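Local coordinates for protein ABC-type metal ion transport system, periplasmic component (Vibrio vulnificus, PDB 3K2D) that binds methionine and probably delivers it to an ABC transporter at the membrane, and as an immunogenic lipoprotein activates Toll-like receptor 2, at residues K26-K29 with G33-V36; L67-E72 with N112-L117. The protein carries 4 engineered substitutions. All coordinates share one frame; numbering follows the deposited sequence.

Interaction 1. Residues K26-K29 with G33-V36; sequences KVAK and GLDV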
loop_
_atom_site.group_PDB
_atom_site.type_symbol
_atom_site.label_atom_id
_atom_site.label_comp_id
_atom_site.label_asym_id
_atom_site.label_seq_id
_atom_site.Cartn_x
_atom_site.Cartn_y
_atom_site.Cartn_z
ATOM N N LYS A 26 -16.483 7.746 -10.632
ATOM C CA LYS A 26 -17.210 8.846 -11.214
ATOM C C LYS A 26 -16.848 8.911 -12.703
ATOM O O LYS A 26 -17.726 8.925 -13.569
ATOM C CB LYS A 26 -16.826 10.141 -10.488
ATOM C CG LYS A 26 -17.458 11.412 -11.028
ATOM C CD LYS A 26 -16.864 12.636 -10.344
ATOM C CE LYS A 26 -17.301 13.941 -11.012
ATOM N NZ LYS A 26 -16.745 14.106 -12.395
ATOM N N VAL A 27 -15.553 8.932 -12.997
ATOM C CA VAL A 27 -15.084 8.999 -14.375
ATOM C C VAL A 27 -15.528 7.794 -15.205
ATOM O O VAL A 27 -15.786 7.914 -16.405
ATOM C CB VAL A 27 -13.543 9.120 -14.414
ATOM C CG1 VAL A 27 -13.022 8.880 -15.824
ATOM C CG2 VAL A 27 -13.132 10.515 -13.929
ATOM N N ALA A 28 -15.614 6.634 -14.565
ATOM C CA ALA A 28 -16.039 5.431 -15.266
ATOM C C ALA A 28 -17.499 5.534 -15.746
ATOM O O ALA A 28 -17.849 4.997 -16.801
ATOM C CB ALA A 28 -15.862 4.218 -14.370
ATOM N N LYS A 29 -18.346 6.222 -14.983
ATOM C CA LYS A 29 -19.748 6.361 -15.372
ATOM C C LYS A 29 -19.960 7.371 -16.499
ATOM O O LYS A 29 -20.792 7.165 -17.377
ATOM C CB LYS A 29 -20.626 6.774 -14.184
ATOM C CG LYS A 29 -22.115 6.808 -14.541
ATOM C CD LYS A 29 -22.965 7.566 -13.520
ATOM C CE LYS A 29 -23.004 6.871 -12.156
ATOM N NZ LYS A 29 -23.805 7.641 -11.150
ATOM N N GLY A 33 -20.029 4.639 -18.974
ATOM C CA GLY A 33 -21.345 4.226 -18.528
ATOM C C GLY A 33 -21.220 2.962 -17.706
ATOM O O GLY A 33 -22.092 2.104 -17.728
ATOM N N LEU A 34 -20.114 2.863 -16.979
ATOM C CA LEU A 34 -19.819 1.715 -16.138
ATOM C C LEU A 34 -20.232 2.036 -14.708
ATOM O O LEU A 34 -19.658 2.919 -14.081
ATOM C CB LEU A 34 -18.315 1.424 -16.172
ATOM C CG LEU A 34 -17.774 0.000 -15.981
ATOM C CD1 LEU A 34 -16.380 0.112 -15.384
ATOM C CD2 LEU A 34 -18.661 -0.830 -15.076
ATOM N N ASP A 35 -21.228 1.332 -14.193
ATOM C CA ASP A 35 -21.663 1.579 -12.827
ATOM C C ASP A 35 -20.790 0.806 -11.855
ATOM O O ASP A 35 -20.737 -0.421 -11.894
ATOM C CB ASP A 35 -23.130 1.198 -12.654
ATOM C CG ASP A 35 -24.061 2.182 -13.333
ATOM O OD1 ASP A 35 -23.822 3.404 -13.203
ATOM O OD2 ASP A 35 -25.027 1.745 -13.988
ATOM N N VAL A 36 -20.095 1.531 -10.987
ATOM C CA VAL A 36 -19.211 0.895 -10.033
ATOM C C VAL A 36 -19.662 1.047 -8.591
ATOM O O VAL A 36 -20.209 2.073 -8.194
ATOM C CB VAL A 36 -17.772 1.455 -10.158
ATOM C CG1 VAL A 36 -16.885 0.912 -9.039
ATOM C CG2 VAL A 36 -17.196 1.082 -11.508
#
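This contact is the C-terminal turn of a surface helix, where Ala28 and Lys29 hold the chain that leaves helix 16-32 for strand 36-41, and it illustrates how a β-α-β crossover is folded back onto its sheet. Gly33 makes the turn with a positive phi of 61°. Leu34 N then reaches back to Ala28 O in a nearly straight bond of 3.1 Å, six residues along the chain, approaching from above the carbonyl plane. Gly33 N adds a weak, strongly bent bond of 3.1 Å to Lys29 O. Beneath the turn, Ala28 CB lies 4.1 Å from Leu34 CB and also meets Val36 CG2, while Ala222 of helix 214-223 touches the same alanine. On the outer side the Lys29 chain, bent at chi3 (-66°), runs obliquely past the Asp35 side chain, with CE 3.7 Å from Asp35 OD1. Past the turn, Asp35 forms a backbone hydrogen bond with Val8, the first residue of strand 8-13. Lys29 NZ stays 4.7 Å from Asp35 OD1, so the opposite charges probably attract only loosely, and the backbone bonds with the small apolar patch do the joining.

Interaction 2. Residues L67-E72 with N112-L117; sequences LDRQVE and NDPTNL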
loop_
_atom_site.group_PDB
_atom_site.type_symbol
_atom_site.label_atom_id
_atom_site.label_comp_id
_atom_site.label_asym_id
_atom_site.label_seq_id
_atom_site.Cartn_x
_atom_site.Cartn_y
_atom_site.Cartn_z
ATOM N N LEU A 67 1.334 -9.039 -4.112
ATOM C CA LEU A 67 0.431 -9.936 -4.814
ATOM C C LEU A 67 1.116 -11.286 -5.066
ATOM O O LEU A 67 0.553 -12.340 -4.763
ATOM C CB LEU A 67 0.009 -9.292 -6.137
ATOM C CG LEU A 67 -0.696 -10.160 -7.181
ATOM C CD1 LEU A 67 -2.046 -10.634 -6.673
ATOM C CD2 LEU A 67 -0.840 -9.335 -8.456
ATOM N N ASP A 68 2.332 -11.253 -5.613
ATOM C CA ASP A 68 3.061 -12.493 -5.879
ATOM C C ASP A 68 3.201 -13.333 -4.610
ATOM O O ASP A 68 2.961 -14.541 -4.617
ATOM C CB ASP A 68 4.455 -12.206 -6.446
ATOM C CG ASP A 68 4.410 -11.605 -7.840
ATOM O OD1 ASP A 68 3.358 -11.708 -8.501
ATOM O OD2 ASP A 68 5.430 -11.039 -8.287
ATOM N N ARG A 69 3.578 -12.682 -3.517
ATOM C CA ARG A 69 3.762 -13.371 -2.256
ATOM C C ARG A 69 2.468 -14.009 -1.776
ATOM O O ARG A 69 2.453 -15.144 -1.304
ATOM C CB ARG A 69 4.285 -12.395 -1.207
ATOM C CG ARG A 69 4.459 -13.004 0.165
ATOM C CD ARG A 69 5.475 -14.127 0.142
ATOM N NE ARG A 69 5.507 -14.816 1.427
ATOM C CZ ARG A 69 6.611 -15.285 1.993
ATOM N NH1 ARG A 69 7.781 -15.148 1.385
ATOM N NH2 ARG A 69 6.546 -15.860 3.183
ATOM N N GLN A 70 1.374 -13.276 -1.900
ATOM C CA GLN A 70 0.090 -13.783 -1.453
ATOM C C GLN A 70 -0.442 -14.905 -2.348
ATOM O O GLN A 70 -1.121 -15.815 -1.878
ATOM C CB GLN A 70 -0.902 -12.636 -1.391
ATOM C CG GLN A 70 -2.256 -13.043 -0.905
ATOM C CD GLN A 70 -2.744 -12.109 0.145
ATOM O OE1 GLN A 70 -2.216 -12.090 1.254
ATOM N NE2 GLN A 70 -3.741 -11.303 -0.193
ATOM N N VAL A 71 -0.139 -14.827 -3.638
ATOM C CA VAL A 71 -0.557 -15.855 -4.584
ATOM C C VAL A 71 0.218 -17.146 -4.301
ATOM O O VAL A 71 -0.308 -18.244 -4.432
ATOM C CB VAL A 71 -0.282 -15.406 -6.032
ATOM C CG1 VAL A 71 -0.174 -16.624 -6.963
ATOM C CG2 VAL A 71 -1.395 -14.468 -6.482
ATOM N N GLU A 72 1.476 -16.999 -3.909
ATOM C CA GLU A 72 2.318 -18.139 -3.601
ATOM C C GLU A 72 1.876 -18.813 -2.306
ATOM O O GLU A 72 1.875 -20.039 -2.209
ATOM C CB GLU A 72 3.764 -17.680 -3.476
ATOM C CG GLU A 72 4.779 -18.787 -3.323
ATOM C CD GLU A 72 6.189 -18.232 -3.233
ATOM O OE1 GLU A 72 6.482 -17.501 -2.255
ATOM O OE2 GLU A 72 6.999 -18.513 -4.145
ATOM N N ASN A 112 4.521 -6.060 9.261
ATOM C CA ASN A 112 4.978 -7.437 9.389
ATOM C C ASN A 112 4.755 -8.388 8.219
ATOM O O ASN A 112 5.295 -9.493 8.223
ATOM C CB ASN A 112 4.409 -8.067 10.662
ATOM C CG ASN A 112 2.905 -8.019 10.715
ATOM O OD1 ASN A 112 2.245 -7.673 9.740
ATOM N ND2 ASN A 112 2.350 -8.379 11.865
ATOM N N ASP A 113 3.959 -8.000 7.229
ATOM C CA ASP A 113 3.793 -8.895 6.098
ATOM C C ASP A 113 5.175 -8.875 5.432
ATOM O O ASP A 113 5.847 -7.848 5.414
ATOM C CB ASP A 113 2.685 -8.409 5.162
ATOM C CG ASP A 113 2.892 -7.005 4.704
ATOM O OD1 ASP A 113 2.638 -6.080 5.499
ATOM O OD2 ASP A 113 3.316 -6.828 3.548
ATOM N N PRO A 114 5.615 -10.016 4.887
ATOM C CA PRO A 114 6.922 -10.161 4.237
ATOM C C PRO A 114 7.414 -9.158 3.198
ATOM O O PRO A 114 8.559 -8.736 3.270
ATOM C CB PRO A 114 6.901 -11.607 3.719
ATOM C CG PRO A 114 5.460 -11.938 3.598
ATOM C CD PRO A 114 4.829 -11.259 4.782
ATOM N N THR A 115 6.589 -8.754 2.242
ATOM C CA THR A 115 7.086 -7.806 1.249
ATOM C C THR A 115 7.213 -6.393 1.779
ATOM O O THR A 115 8.087 -5.648 1.344
ATOM C CB THR A 115 6.219 -7.771 -0.033
ATOM O OG1 THR A 115 4.903 -7.299 0.280
ATOM C CG2 THR A 115 6.147 -9.165 -0.659
ATOM N N ASN A 116 6.356 -6.003 2.712
ATOM C CA ASN A 116 6.471 -4.656 3.250
ATOM C C ASN A 116 7.492 -4.614 4.386
ATOM O O ASN A 116 8.021 -3.555 4.716
ATOM C CB ASN A 116 5.097 -4.137 3.687
ATOM C CG ASN A 116 4.201 -3.814 2.496
ATOM O OD1 ASN A 116 4.479 -2.890 1.723
ATOM N ND2 ASN A 116 3.135 -4.588 2.329
ATOM N N LEU A 117 7.789 -5.775 4.963
ATOM C CA LEU A 117 8.793 -5.858 6.023
ATOM C C LEU A 117 10.126 -5.643 5.322
ATOM O O LEU A 117 10.942 -4.827 5.746
ATOM C CB LEU A 117 8.807 -7.248 6.667
ATOM C CG LEU A 117 9.314 -7.382 8.111
ATOM C CD1 LEU A 117 9.651 -8.832 8.355
ATOM C CD2 LEU A 117 10.534 -6.514 8.382
#
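Arg69 and Thr115 mark the nearest approach of the two backbones, their CA atoms 7.4 Å apart, where residues 67-72 within helix 64-74 face the first turn of helix 114-126. No hydrogen bond crosses the gap, so the meeting rests on van der Waals contact made by a single long side chain. Arg69 sends CG anti to its own nitrogen (chi1 178°) and then bends at chi2 (62°), which lays the rest of the chain across Pro114 at about a right angle. The ring atom Pro114 CG sits 3.7 Å from Arg69 CG and 3.6 Å from Arg69 NE, covering one face of the guanidinium near its rim. Closer to the backbone, Arg69 CB rests against the methyl Thr115 CG2 at 3.8 Å. The polar side of Arg69 is engaged elsewhere: NE forms a salt bridge with Asp73, one turn further along its own helix.

The start of helix 114-126 is fixed by Asp113 at the N-cap. Its OD2 accepts from Asn116 N from above the carboxylate plane, and with its syn lone pair it takes Asn116 ND2 at 2.6 Å. Two donors from one residue thus grip one oxygen, which should help set the rotation of the Asn116 amide; its OD1 is hydrogen-bonded to His63 NE2, and the residue lines the methionine pocket.

Helix 64-74 follows strand 58-63 of one mixed sheet, whereas helix 114-126 follows strand 107-111 of the other, so the contact spans the two lobes of a periplasmic binding-protein fold. Leu139, in a loop, touches both Arg69 and Thr115, while Pro65 and Tyr66 of helix 64-74 and His63 of strand 58-63 also touch Thr115.

The two interactions differ in reach. Interaction 1 closes a crossover within a single lobe, whereas interaction 2 joins that lobe to the other. Their centres are 31 Å apart and their nearest atoms about 19 Å, so they do not touch. The five-stranded sheet of the first lobe relates them: strand 36-41, entered through interaction 1, is one of its two edge strands, and strand 8-13 lies between it and strand 58-63, which leads into helix 64-74 of interaction 2. Only interaction 2 borders the ligand: Asn116 touches the bound methionine, and the Thr115 side chain is about 5 Å from it. Interaction 1 lies at the periphery, its centre about 24 Å from the centre of the chain.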